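Local coordinates for protein 4-hydroxyphenylpyruvate dioxygenase (PDB 5HMQ) that dehydrates 3-dehydroshikimate to protocatechuate in a metal-dependent TIM-barrel domain fused to a hydroxyphenylpyruvate dioxygenase-like domain, at residues L131-E136 with P160-I165; I59-P64 with L97-S102; I524-D529 with F598-I603; D296-L301 with R441-M446. All coordinates share one frame; numbering follows the deposited sequence.

Contact 1: residues L131-E136 with P160-I165. With MG (magnesium ion), chain K.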
loop_
_atom_site.group_PDB
_atom_site.type_symbol
_atom_site.label_atom_id
_atom_site.label_comp_id
_atom_site.label_asym_id
_atom_site.label_seq_id
_atom_site.Cartn_x
_atom_site.Cartn_y
_atom_site.Cartn_z
ATOM N N LEU C 131 -37.337 16.681 3.138
ATOM C CA LEU C 131 -35.897 16.494 3.054
ATOM C C LEU C 131 -35.191 17.801 3.399
ATOM O O LEU C 131 -35.815 18.853 3.557
ATOM C CB LEU C 131 -35.491 15.994 1.662
ATOM C CG LEU C 131 -36.268 14.751 1.206
ATOM C CD1 LEU C 131 -35.949 14.397 -0.237
ATOM C CD2 LEU C 131 -36.004 13.566 2.124
ATOM N N ARG C 132 -33.867 17.719 3.518
ATOM C CA ARG C 132 -33.047 18.828 3.981
ATOM C C ARG C 132 -31.877 19.058 3.033
ATOM O O ARG C 132 -31.322 18.114 2.463
ATOM C CB ARG C 132 -32.552 18.526 5.399
ATOM C CG ARG C 132 -33.684 18.444 6.419
ATOM C CD ARG C 132 -33.275 17.686 7.675
ATOM N NE ARG C 132 -32.088 18.208 8.338
ATOM C CZ ARG C 132 -31.144 17.434 8.864
ATOM N NH1 ARG C 132 -31.250 16.114 8.787
ATOM N NH2 ARG C 132 -30.094 17.977 9.461
ATOM N N ILE C 133 -31.500 20.325 2.879
ATOM C CA ILE C 133 -30.363 20.728 2.061
ATOM C C ILE C 133 -29.249 21.197 2.987
ATOM O O ILE C 133 -29.465 22.074 3.832
ATOM C CB ILE C 133 -30.735 21.839 1.062
ATOM C CG1 ILE C 133 -31.872 21.396 0.143
ATOM C CG2 ILE C 133 -29.522 22.236 0.234
ATOM C CD1 ILE C 133 -31.512 20.260 -0.773
ATOM N N GLY C 134 -28.065 20.612 2.831
ATOM C CA GLY C 134 -26.883 21.098 3.515
ATOM C C GLY C 134 -25.907 21.729 2.542
ATOM O O GLY C 134 -25.410 21.056 1.636
ATOM N N TYR C 135 -25.625 23.017 2.718
ATOM C CA TYR C 135 -24.835 23.792 1.768
ATOM C C TYR C 135 -23.383 23.841 2.235
ATOM O O TYR C 135 -23.101 24.299 3.347
ATOM C CB TYR C 135 -25.416 25.200 1.628
ATOM C CG TYR C 135 -24.832 26.031 0.505
ATOM C CD1 TYR C 135 -24.570 25.473 -0.741
ATOM C CD2 TYR C 135 -24.572 27.383 0.686
ATOM C CE1 TYR C 135 -24.047 26.239 -1.771
ATOM C CE2 TYR C 135 -24.050 28.155 -0.335
ATOM C CZ TYR C 135 -23.790 27.580 -1.561
ATOM O OH TYR C 135 -23.271 28.353 -2.576
ATOM N N GLU C 136 -22.472 23.368 1.386
ATOM C CA GLU C 136 -21.047 23.308 1.691
ATOM C C GLU C 136 -20.276 24.164 0.698
ATOM O O GLU C 136 -20.514 24.086 -0.511
ATOM C CB GLU C 136 -20.525 21.868 1.633
ATOM C CG GLU C 136 -19.017 21.748 1.831
ATOM C CD GLU C 136 -18.463 20.427 1.331
ATOM O OE1 GLU C 136 -17.798 19.719 2.118
ATOM O OE2 GLU C 136 -18.710 20.091 0.154
ATOM N N PRO C 160 -36.193 26.392 7.186
ATOM C CA PRO C 160 -35.747 25.354 8.131
ATOM C C PRO C 160 -35.163 24.121 7.463
ATOM O O PRO C 160 -34.447 23.359 8.125
ATOM C CB PRO C 160 -37.026 25.018 8.912
ATOM C CG PRO C 160 -38.140 25.412 8.000
ATOM C CD PRO C 160 -37.645 26.628 7.270
ATOM N N ALA C 161 -35.447 23.894 6.185
ATOM C CA ALA C 161 -34.919 22.743 5.470
ATOM C C ALA C 161 -33.576 23.021 4.802
ATOM O O ALA C 161 -33.056 22.143 4.107
ATOM C CB ALA C 161 -35.926 22.270 4.417
ATOM N N LEU C 162 -33.001 24.207 4.997
ATOM C CA LEU C 162 -31.734 24.579 4.382
ATOM C C LEU C 162 -30.747 24.958 5.477
ATOM O O LEU C 162 -31.005 25.877 6.260
ATOM C CB LEU C 162 -31.917 25.736 3.398
ATOM C CG LEU C 162 -30.631 26.419 2.927
ATOM C CD1 LEU C 162 -29.799 25.477 2.066
ATOM C CD2 LEU C 162 -30.947 27.693 2.170
ATOM N N GLY C 163 -29.618 24.255 5.524
ATOM C CA GLY C 163 -28.649 24.466 6.578
ATOM C C GLY C 163 -27.213 24.534 6.092
ATOM O O GLY C 163 -26.953 24.522 4.888
ATOM N N VAL C 164 -26.280 24.616 7.031
ATOM C CA VAL C 164 -24.858 24.742 6.735
ATOM C C VAL C 164 -24.183 23.394 6.946
ATOM O O VAL C 164 -24.474 22.685 7.919
ATOM C CB VAL C 164 -24.212 25.830 7.614
ATOM C CG1 VAL C 164 -22.707 25.894 7.377
ATOM C CG2 VAL C 164 -24.856 27.180 7.335
ATOM N N ILE C 165 -23.288 23.034 6.031
ATOM C CA ILE C 165 -22.403 21.888 6.199
ATOM C C ILE C 165 -20.976 22.412 6.278
ATOM O O ILE C 165 -20.553 23.200 5.424
ATOM C CB ILE C 165 -22.555 20.865 5.058
ATOM C CG1 ILE C 165 -23.885 20.116 5.192
ATOM C CG2 ILE C 165 -21.378 19.891 5.049
ATOM C CD1 ILE C 165 -24.010 18.909 4.283
HETATM MG MG MG K . -16.641 18.015 2.094
HETATM O O HOH W 1 -18.121 17.201 0.971
HETATM O O HOH W 2 -15.718 18.416 0.390
#

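Contact 2: residues I59-P64 with L97-S102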
loop_
_atom_site.group_PDB
_atom_site.type_symbol
_atom_site.label_atom_id
_atom_site.label_comp_id
_atom_site.label_asym_id
_atom_site.label_seq_id
_atom_site.Cartn_x
_atom_site.Cartn_y
_atom_site.Cartn_z
ATOM N N ILE C 59 -27.879 5.881 7.340
ATOM C CA ILE C 59 -27.383 6.677 6.222
ATOM C C ILE C 59 -27.630 8.137 6.587
ATOM O O ILE C 59 -28.753 8.634 6.490
ATOM C CB ILE C 59 -28.049 6.292 4.902
ATOM C CG1 ILE C 59 -27.749 4.829 4.570
ATOM C CG2 ILE C 59 -27.565 7.198 3.778
ATOM C CD1 ILE C 59 -28.372 4.355 3.271
ATOM N N THR C 60 -26.575 8.823 7.020
ATOM C CA THR C 60 -26.700 10.166 7.571
ATOM C C THR C 60 -26.611 11.269 6.522
ATOM O O THR C 60 -26.928 12.422 6.838
ATOM C CB THR C 60 -25.621 10.399 8.635
ATOM O OG1 THR C 60 -24.326 10.298 8.032
ATOM C CG2 THR C 60 -25.730 9.364 9.743
ATOM N N LEU C 61 -26.200 10.951 5.295
ATOM C CA LEU C 61 -26.040 11.973 4.268
ATOM C C LEU C 61 -25.895 11.316 2.905
ATOM O O LEU C 61 -25.275 10.257 2.784
ATOM C CB LEU C 61 -24.820 12.863 4.555
ATOM C CG LEU C 61 -24.436 13.882 3.484
ATOM C CD1 LEU C 61 -25.476 14.981 3.367
ATOM C CD2 LEU C 61 -23.061 14.467 3.765
ATOM N N PHE C 62 -26.466 11.957 1.889
ATOM C CA PHE C 62 -26.239 11.608 0.494
ATOM C C PHE C 62 -25.497 12.762 -0.165
ATOM O O PHE C 62 -25.863 13.927 0.023
ATOM C CB PHE C 62 -27.559 11.333 -0.231
ATOM C CG PHE C 62 -27.401 11.100 -1.709
ATOM C CD1 PHE C 62 -26.953 9.880 -2.185
ATOM C CD2 PHE C 62 -27.690 12.104 -2.619
ATOM C CE1 PHE C 62 -26.804 9.659 -3.541
ATOM C CE2 PHE C 62 -27.541 11.892 -3.977
ATOM C CZ PHE C 62 -27.097 10.666 -4.438
ATOM N N GLN C 63 -24.457 12.443 -0.929
ATOM C CA GLN C 63 -23.594 13.474 -1.504
ATOM C C GLN C 63 -22.812 12.937 -2.703
ATOM O O GLN C 63 -22.605 11.728 -2.817
ATOM C CB GLN C 63 -22.633 14.012 -0.435
ATOM C CG GLN C 63 -21.648 12.985 0.105
ATOM C CD GLN C 63 -20.200 13.406 -0.075
ATOM O OE1 GLN C 63 -19.829 13.964 -1.106
ATOM N NE2 GLN C 63 -19.377 13.143 0.933
ATOM N N PRO C 64 -22.382 13.831 -3.611
ATOM C CA PRO C 64 -22.625 15.276 -3.604
ATOM C C PRO C 64 -23.627 15.734 -4.659
ATOM O O PRO C 64 -23.978 14.971 -5.559
ATOM C CB PRO C 64 -21.241 15.840 -3.902
ATOM C CG PRO C 64 -20.666 14.837 -4.879
ATOM C CD PRO C 64 -21.310 13.486 -4.563
ATOM N N LEU C 97 -30.981 13.969 4.119
ATOM C CA LEU C 97 -30.060 15.091 3.988
ATOM C C LEU C 97 -29.162 14.881 2.780
ATOM O O LEU C 97 -28.595 13.798 2.603
ATOM C CB LEU C 97 -29.214 15.260 5.255
ATOM C CG LEU C 97 -28.211 16.417 5.254
ATOM C CD1 LEU C 97 -28.918 17.755 5.093
ATOM C CD2 LEU C 97 -27.373 16.401 6.526
ATOM N N VAL C 98 -29.033 15.921 1.957
ATOM C CA VAL C 98 -28.169 15.900 0.785
ATOM C C VAL C 98 -27.220 17.088 0.863
ATOM O O VAL C 98 -27.621 18.192 1.249
ATOM C CB VAL C 98 -28.979 15.923 -0.530
ATOM C CG1 VAL C 98 -29.953 17.090 -0.548
ATOM C CG2 VAL C 98 -28.053 15.962 -1.744
ATOM N N LEU C 99 -25.956 16.853 0.519
ATOM C CA LEU C 99 -24.945 17.900 0.516
ATOM C C LEU C 99 -24.922 18.583 -0.845
ATOM O O LEU C 99 -24.803 17.920 -1.880
ATOM C CB LEU C 99 -23.566 17.323 0.850
ATOM C CG LEU C 99 -22.363 18.265 1.012
ATOM C CD1 LEU C 99 -21.350 17.647 1.961
ATOM C CD2 LEU C 99 -21.693 18.591 -0.318
ATOM N N VAL C 100 -25.041 19.904 -0.837
ATOM C CA VAL C 100 -24.913 20.723 -2.033
ATOM C C VAL C 100 -23.624 21.518 -1.889
ATOM O O VAL C 100 -23.501 22.356 -0.987
ATOM C CB VAL C 100 -26.121 21.651 -2.229
ATOM C CG1 VAL C 100 -25.859 22.642 -3.355
ATOM C CG2 VAL C 100 -27.378 20.840 -2.507
ATOM N N CYS C 101 -22.654 21.249 -2.758
ATOM C CA CYS C 101 -21.389 21.965 -2.717
ATOM C C CYS C 101 -21.435 23.150 -3.675
ATOM O O CYS C 101 -22.060 23.095 -4.737
ATOM C CB CYS C 101 -20.216 21.041 -3.055
ATOM S SG CYS C 101 -20.440 20.001 -4.512
ATOM N N SER C 102 -20.766 24.229 -3.278
ATOM C CA SER C 102 -20.897 25.496 -3.982
ATOM C C SER C 102 -20.467 25.366 -5.440
ATOM O O SER C 102 -19.629 24.533 -5.796
ATOM C CB SER C 102 -20.075 26.578 -3.278
ATOM O OG SER C 102 -18.717 26.191 -3.146
#

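Contact 3: residues I524-D529 with F598-I603. With MG (magnesium ion), chain L.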
loop_
_atom_site.group_PDB
_atom_site.type_symbol
_atom_site.label_atom_id
_atom_site.label_comp_id
_atom_site.label_asym_id
_atom_site.label_seq_id
_atom_site.Cartn_x
_atom_site.Cartn_y
_atom_site.Cartn_z
ATOM N N ILE C 524 19.193 3.126 16.034
ATOM C CA ILE C 524 19.067 3.356 17.468
ATOM C C ILE C 524 20.202 4.277 17.891
ATOM O O ILE C 524 21.364 4.038 17.541
ATOM C CB ILE C 524 19.099 2.037 18.262
ATOM C CG1 ILE C 524 18.014 1.085 17.751
ATOM C CG2 ILE C 524 18.923 2.300 19.749
ATOM C CD1 ILE C 524 18.325 -0.374 17.988
ATOM N N ALA C 525 19.868 5.326 18.635
ATOM C CA ALA C 525 20.821 6.366 18.994
ATOM C C ALA C 525 21.039 6.381 20.500
ATOM O O ALA C 525 20.079 6.485 21.272
ATOM C CB ALA C 525 20.339 7.736 18.518
ATOM N N PHE C 526 22.301 6.280 20.907
ATOM C CA PHE C 526 22.699 6.381 22.303
ATOM C C PHE C 526 23.458 7.684 22.523
ATOM O O PHE C 526 24.199 8.137 21.644
ATOM C CB PHE C 526 23.575 5.196 22.714
ATOM C CG PHE C 526 23.050 3.862 22.260
ATOM C CD1 PHE C 526 21.919 3.310 22.839
ATOM C CD2 PHE C 526 23.702 3.151 21.265
ATOM C CE1 PHE C 526 21.441 2.081 22.427
ATOM C CE2 PHE C 526 23.231 1.919 20.850
ATOM C CZ PHE C 526 22.099 1.384 21.431
ATOM N N ASP C 527 23.281 8.283 23.694
ATOM C CA ASP C 527 23.989 9.509 24.026
ATOM C C ASP C 527 25.150 9.209 24.969
ATOM O O ASP C 527 25.237 8.135 25.570
ATOM C CB ASP C 527 23.040 10.549 24.641
ATOM C CG ASP C 527 22.564 10.175 26.041
ATOM O OD1 ASP C 527 22.694 9.000 26.445
ATOM O OD2 ASP C 527 22.039 11.070 26.738
ATOM N N CYS C 528 26.055 10.178 25.079
ATOM C CA CYS C 528 27.227 10.045 25.931
ATOM C C CYS C 528 27.679 11.434 26.348
ATOM O O CYS C 528 27.191 12.446 25.842
ATOM C CB CYS C 528 28.361 9.300 25.220
ATOM S SG CYS C 528 29.055 10.191 23.807
ATOM N N ASP C 529 28.623 11.473 27.289
ATOM C CA ASP C 529 29.151 12.753 27.752
ATOM C C ASP C 529 30.264 13.269 26.847
ATOM O O ASP C 529 30.364 14.476 26.612
ATOM C CB ASP C 529 29.657 12.626 29.188
ATOM C CG ASP C 529 28.540 12.358 30.176
ATOM O OD1 ASP C 529 27.407 12.825 29.932
ATOM O OD2 ASP C 529 28.795 11.677 31.192
ATOM N N PHE C 598 19.319 -2.293 10.526
ATOM C CA PHE C 598 19.507 -1.130 11.375
ATOM C C PHE C 598 20.986 -0.860 11.615
ATOM O O PHE C 598 21.822 -1.770 11.597
ATOM C CB PHE C 598 18.796 -1.335 12.714
ATOM C CG PHE C 598 19.063 -2.676 13.344
ATOM C CD1 PHE C 598 20.183 -2.881 14.134
ATOM C CD2 PHE C 598 18.189 -3.733 13.145
ATOM C CE1 PHE C 598 20.428 -4.114 14.712
ATOM C CE2 PHE C 598 18.427 -4.968 13.719
ATOM C CZ PHE C 598 19.548 -5.159 14.503
ATOM N N PHE C 599 21.304 0.410 11.836
ATOM C CA PHE C 599 22.624 0.830 12.277
ATOM C C PHE C 599 22.486 1.540 13.616
ATOM O O PHE C 599 21.382 1.750 14.122
ATOM C CB PHE C 599 23.306 1.736 11.237
ATOM C CG PHE C 599 22.521 2.972 10.884
ATOM C CD1 PHE C 599 21.554 2.937 9.891
ATOM C CD2 PHE C 599 22.780 4.178 11.517
ATOM C CE1 PHE C 599 20.839 4.074 9.555
ATOM C CE2 PHE C 599 22.073 5.320 11.182
ATOM C CZ PHE C 599 21.101 5.268 10.202
ATOM N N PHE C 600 23.623 1.896 14.204
ATOM C CA PHE C 600 23.637 2.550 15.501
ATOM C C PHE C 600 24.219 3.950 15.376
ATOM O O PHE C 600 24.934 4.270 14.422
ATOM C CB PHE C 600 24.431 1.738 16.528
ATOM C CG PHE C 600 23.814 0.408 16.851
ATOM C CD1 PHE C 600 24.167 -0.723 16.139
ATOM C CD2 PHE C 600 22.874 0.294 17.861
ATOM C CE1 PHE C 600 23.598 -1.948 16.433
ATOM C CE2 PHE C 600 22.302 -0.930 18.159
ATOM C CZ PHE C 600 22.665 -2.051 17.443
ATOM N N GLU C 601 23.897 4.785 16.361
ATOM C CA GLU C 601 24.339 6.168 16.399
ATOM C C GLU C 601 24.739 6.518 17.823
ATOM O O GLU C 601 24.060 6.131 18.778
ATOM C CB GLU C 601 23.239 7.121 15.910
ATOM C CG GLU C 601 23.602 8.595 16.003
ATOM C CD GLU C 601 22.466 9.506 15.577
ATOM O OE1 GLU C 601 21.325 9.013 15.446
ATOM O OE2 GLU C 601 22.711 10.716 15.377
ATOM N N ILE C 602 25.853 7.234 17.957
ATOM C CA ILE C 602 26.320 7.767 19.232
ATOM C C ILE C 602 26.329 9.283 19.125
ATOM O O ILE C 602 26.909 9.834 18.184
ATOM C CB ILE C 602 27.718 7.235 19.595
ATOM C CG1 ILE C 602 27.706 5.709 19.684
ATOM C CG2 ILE C 602 28.217 7.874 20.882
ATOM C CD1 ILE C 602 29.082 5.087 19.770
ATOM N N ILE C 603 25.683 9.954 20.080
ATOM C CA ILE C 603 25.517 11.400 20.035
ATOM C C ILE C 603 25.998 12.022 21.339
ATOM O O ILE C 603 26.038 11.381 22.391
ATOM C CB ILE C 603 24.054 11.821 19.764
ATOM C CG1 ILE C 603 23.189 11.569 20.998
ATOM C CG2 ILE C 603 23.490 11.084 18.569
ATOM C CD1 ILE C 603 21.870 12.304 20.973
HETATM MG MG MG L . 19.353 9.888 14.672
HETATM O O HOH W 3 20.121 11.763 15.104
HETATM O O HOH W 4 17.317 10.768 13.830
HETATM O O HOH W 5 20.024 10.186 12.736
#

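Contact 4: residues D296-L301 with R441-M446. With MG (magnesium ion), chain L.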
loop_
_atom_site.group_PDB
_atom_site.type_symbol
_atom_site.label_atom_id
_atom_site.label_comp_id
_atom_site.label_asym_id
_atom_site.label_seq_id
_atom_site.Cartn_x
_atom_site.Cartn_y
_atom_site.Cartn_z
ATOM N N ASP C 296 9.364 7.245 31.340
ATOM C CA ASP C 296 10.753 7.439 31.742
ATOM C C ASP C 296 11.677 6.674 30.799
ATOM O O ASP C 296 12.543 5.901 31.214
ATOM C CB ASP C 296 10.968 7.014 33.192
ATOM C CG ASP C 296 12.318 7.446 33.730
ATOM O OD1 ASP C 296 12.837 8.481 33.265
ATOM O OD2 ASP C 296 12.860 6.750 34.614
ATOM N N GLY C 297 11.492 6.889 29.499
ATOM C CA GLY C 297 12.345 6.271 28.504
ATOM C C GLY C 297 12.038 4.799 28.276
ATOM O O GLY C 297 10.984 4.273 28.654
ATOM N N VAL C 298 12.988 4.132 27.630
ATOM C CA VAL C 298 12.857 2.728 27.256
ATOM C C VAL C 298 13.410 1.858 28.377
ATOM O O VAL C 298 14.535 2.073 28.846
ATOM C CB VAL C 298 13.586 2.444 25.932
ATOM C CG1 VAL C 298 13.581 0.954 25.632
ATOM C CG2 VAL C 298 12.949 3.226 24.795
ATOM N N GLU C 299 12.619 0.874 28.811
ATOM C CA GLU C 299 13.113 -0.082 29.795
ATOM C C GLU C 299 14.095 -1.064 29.165
ATOM O O GLU C 299 15.209 -1.249 29.669
ATOM C CB GLU C 299 11.950 -0.825 30.451
ATOM C CG GLU C 299 12.401 -1.877 31.450
ATOM C CD GLU C 299 13.354 -1.328 32.495
ATOM O OE1 GLU C 299 13.053 -0.273 33.090
ATOM O OE2 GLU C 299 14.414 -1.950 32.711
ATOM N N PHE C 300 13.701 -1.707 28.068
ATOM C CA PHE C 300 14.646 -2.530 27.327
ATOM C C PHE C 300 14.178 -2.689 25.888
ATOM O O PHE C 300 13.005 -2.489 25.564
ATOM C CB PHE C 300 14.866 -3.903 27.987
ATOM C CG PHE C 300 13.633 -4.772 28.064
ATOM C CD1 PHE C 300 13.171 -5.463 26.952
ATOM C CD2 PHE C 300 12.969 -4.939 29.269
ATOM C CE1 PHE C 300 12.050 -6.267 27.034
ATOM C CE2 PHE C 300 11.852 -5.748 29.358
ATOM C CZ PHE C 300 11.390 -6.411 28.239
ATOM N N LEU C 301 15.130 -3.042 25.030
ATOM C CA LEU C 301 14.867 -3.444 23.659
ATOM C C LEU C 301 14.986 -4.957 23.562
ATOM O O LEU C 301 15.900 -5.553 24.142
ATOM C CB LEU C 301 15.850 -2.778 22.693
ATOM C CG LEU C 301 15.907 -1.248 22.668
ATOM C CD1 LEU C 301 16.947 -0.770 21.666
ATOM C CD2 LEU C 301 14.545 -0.663 22.335
ATOM N N ARG C 441 24.825 6.106 27.875
ATOM C CA ARG C 441 24.024 6.174 29.080
ATOM C C ARG C 441 22.547 5.902 28.857
ATOM O O ARG C 441 21.932 5.215 29.674
ATOM C CB ARG C 441 24.251 7.512 29.768
ATOM C CG ARG C 441 25.745 7.652 30.107
ATOM C CD ARG C 441 25.948 8.507 31.308
ATOM N NE ARG C 441 24.914 9.493 31.435
ATOM C CZ ARG C 441 25.085 10.608 32.166
ATOM N NH1 ARG C 441 26.224 10.828 32.854
ATOM N NH2 ARG C 441 24.092 11.514 32.254
ATOM N N ARG C 442 21.944 6.436 27.800
ATOM C CA ARG C 442 20.538 6.136 27.575
ATOM C C ARG C 442 20.230 6.151 26.087
ATOM O O ARG C 442 20.978 6.702 25.276
ATOM C CB ARG C 442 19.612 7.126 28.294
ATOM C CG ARG C 442 19.574 8.517 27.682
ATOM C CD ARG C 442 18.732 9.455 28.537
ATOM N NE ARG C 442 17.324 9.063 28.567
ATOM C CZ ARG C 442 16.420 9.419 27.659
ATOM N NH1 ARG C 442 16.766 10.182 26.632
ATOM N NH2 ARG C 442 15.166 9.006 27.779
ATOM N N ILE C 443 19.114 5.510 25.739
ATOM C CA ILE C 443 18.575 5.606 24.389
ATOM C C ILE C 443 17.969 6.991 24.213
ATOM O O ILE C 443 17.013 7.360 24.906
ATOM C CB ILE C 443 17.544 4.501 24.130
ATOM C CG1 ILE C 443 18.225 3.131 24.176
ATOM C CG2 ILE C 443 16.837 4.729 22.805
ATOM C CD1 ILE C 443 17.260 1.969 24.245
ATOM N N ASP C 444 18.526 7.767 23.286
ATOM C CA ASP C 444 18.040 9.117 23.049
ATOM C C ASP C 444 16.872 9.134 22.071
ATOM O O ASP C 444 15.871 9.817 22.309
ATOM C CB ASP C 444 19.173 10.003 22.532
ATOM C CG ASP C 444 18.696 11.390 22.164
ATOM O OD1 ASP C 444 18.643 12.261 23.057
ATOM O OD2 ASP C 444 18.372 11.611 20.978
ATOM N N HIS C 445 16.986 8.397 20.969
ATOM C CA HIS C 445 15.883 8.288 20.027
ATOM C C HIS C 445 16.058 7.019 19.210
ATOM O O HIS C 445 17.147 6.443 19.140
ATOM C CB HIS C 445 15.782 9.517 19.111
ATOM C CG HIS C 445 16.986 9.745 18.252
ATOM N ND1 HIS C 445 17.990 10.623 18.595
ATOM C CD2 HIS C 445 17.335 9.226 17.050
ATOM C CE1 HIS C 445 18.910 10.630 17.647
ATOM N NE2 HIS C 445 18.537 9.789 16.699
HETATM N N MSE C 446 14.960 6.587 18.602
HETATM C CA MSE C 446 14.967 5.399 17.768
HETATM C C MSE C 446 14.072 5.618 16.557
HETATM O O MSE C 446 12.886 5.926 16.692
HETATM C CB MSE C 446 14.516 4.178 18.566
HETATM C CG MSE C 446 14.637 2.873 17.805
HETATM SE SE MSE C 446 14.362 1.305 18.932
HETATM C CE MSE C 446 12.527 1.661 19.507
HETATM MG MG MG L . 19.353 9.888 14.672
HETATM O O HOH W 6 15.496 5.806 27.378
HETATM O O HOH W 4 17.317 10.768 13.830
HETATM O O HOH W 3 20.121 11.763 15.104
HETATM O O HOH W 5 20.024 10.186 12.736
#

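Contact 1: residues L131-E136 with P160-I165
Two parallel strands, 132-136 and 162-165, are held by four backbone hydrogen bonds. The shortest and straightest runs from Ile-133 N to Ala-161 O, 2.7 Å. Gly-163 N then gives to Ile-133 O at 2.8 Å, nearly along the C=O axis. The last bond, Ile-165 N to Tyr-135 O, meets its carbonyl well above the plane.

The tight part lies inside the barrel, around Gly-134. Ile-165 has CG1 beside its backbone N (chi1 -72°) and lays it 3.6 Å from Gly-134 CA. Ile-165 CD1 lies 3.7 Å from Gly-134 CA, over the glycine's bare backbone. On the other face, Ile-133 CG2 meets Leu-162 CD1 at 3.7 Å, crossing obliquely.

The looser, solvent side is the edge at Arg-132. This partly exposed chain brushes Ala-161 O with CB and turns its guanidinium to a salt bridge with Asp-96. At the far end the extended Glu-136 places OE1 2.1 Å from the magnesium ion. Asp-167, Gln-193, Glu-241 and two waters complete this catalytic metal site.

The pair belongs to a beta-alpha-beta unit of the TIM barrel. Strand 97-101 flanks strand 132-136, while helices 112-128 and 147-157 cover the face of Tyr-135 and Leu-162.

Contact 2: residues I59-P64 with L97-S102
Leu-61 carries much of this contact through one methyl group. Its CB leaves the strand at an angle to the partner. CG lies anti to the backbone N (chi1 173°), and this brings the branch across to segment 97-102. There Leu-61 CD1 settles over the neighbouring backbone, 3.4 Å from Leu-97 O and equally near Leu-99 N. Leu-61 CD1 also touches Leu-97 CG at 3.6 Å. Leu-61 CD2 turns to Leu-99 CD1, 4.0 Å away, where the two leucines cross obliquely.

Next along the strand, Phe-62 uses both its backbone N and its O toward strand 97-101. Phe-62 N gives a hydrogen bond to Leu-97 O at 2.9 Å, in the carbonyl plane. Leu-99 N returns one to Phe-62 O at 3.0 Å. This is the parallel pairing of strands 58-66 and 97-101, joined through helix 76-93 as a beta-alpha-beta unit of the TIM barrel.

The strands' side chains face two environments. Phe-62 and Val-98 point the same way, toward helix 76-93, with Val-98 CG2 at the edge of the phenyl ring. Leu-61, Gln-63 and Leu-99 face the barrel interior. Gln-63 packs its CB 3.7 Å from Leu-99 CB. Its chain bends at chi2 (122°), and NE2 bonds to Glu-32 and to the metal ligand Glu-241. A cis peptide bond precedes Pro-64, whose CB approaches Cys-101 SG.

Contact 3: residues I524-D529 with F598-I603
Backbone hydrogen bonds form a parallel ladder between strands 520-528 and 599-606. Ile-524 uses both its N and its O, bonding to Phe-599 O and Glu-601 N. Phe-526 does the same two residues on, with its N 2.8 Å from Glu-601 O and its O 2.8 Å from Ile-603 N. The final rung, Cys-528 N to Ile-603 O, is weak.

Apolar contacts fill one face. Phe-526 and Phe-600 lie side by side, rim to rim, with planes only 18° apart and neither ring over the other. Both have CG beside the backbone N, so the rings lean the same way and Phe-526 CE2 reaches Phe-600 CD2. Ile-524 CD1 adds a contact to Phe-600 CE2 at 4.0 Å. Further along, Cys-528 SG rests 3.8 Å from Ile-602 CG2.

Metal binding takes place on the other face. Glu-601 is fully extended (chi1 176°, chi2 -177°) and binds magnesium through OE1 at 2.3 Å. Ala-525 CB lies 3.5 Å from that oxygen. OE2 accepts a hydrogen bond from a metal-bound water at 2.8 Å and another bond joins it to His-588, so both oxygens are held. His-445 and His-523 are the other protein ligands, as in vicinal-oxygen-chelate sites.

Strand 520-528 is flanked by strand 440-450, and strand 599-606 by strand 585-590. Helix 307-319 covers Phe-600.

Contact 4: residues D296-L301 with R441-M446
Leu-301 and Ile-443 meet tip to tip where the sheets of the two VOC regions face each other. Ile-443 has CG1 beside its backbone N (chi1 -65°) and an extended chi2, so CD1 projects to the other segment. Ile-443 CD1 sits 3.8 Å from Leu-301 CD1 and 4.1 Å from Val-298 CG1. Leu-301 has CG beside its backbone N and splits its methyls between two partners. Its CD2 reaches Met-446 SE at 3.9 Å. Met-446, a selenomethionine, is extended through chi2 and bends at chi3 (61°).

His-445 points away from this interface. Its NE2 binds magnesium at 2.2 Å, alongside His-523 and Glu-601. His-445 ND1 donates to the anti lone pair of Asp-444 OD2 at 2.6 Å, nearly in the ring plane. Asp-444 is thus a second-shell residue that fixes the ring's rotation. Its charge may make His-445 a stronger metal donor, though its salt bridge with Arg-605 could temper this.

Arg-442 starts from the crowded position between its backbone N and carbonyl carbon (chi1 72°). It bends at chi3 and brings NH2 to 4.0 Å from Gly-297 CA, which lies at the guanidinium edge. NH2 is hydrogen-bonded to Thr-494 O. One water accepts from Val-298 N at 3.0 Å and donates to Ile-443 O. The two sheets are thus joined by methyl and selenium contacts, with that water as a polar link between backbones.

How the contacts relate
Along the chain the order is contact 2, contact 1, contact 4, contact 3. Contacts 1 and 2 share the eight-stranded parallel barrel. Strands 97-101 and 132-136 are neighbours in it, and the two centres lie 9 Å apart. Contacts 3 and 4 are 10 Å apart and meet through the paired strands 440-450 and 520-528. They share one magnesium ion and its three waters; contact 4 also ties that sheet to the sheet of strand 295-304. The pairs lie on opposite sides of the chain's centre, with contacts 1 and 3 57 Å apart between centres. The catalytic metal site and the second magnesium site are therefore well separated, each in its own domain.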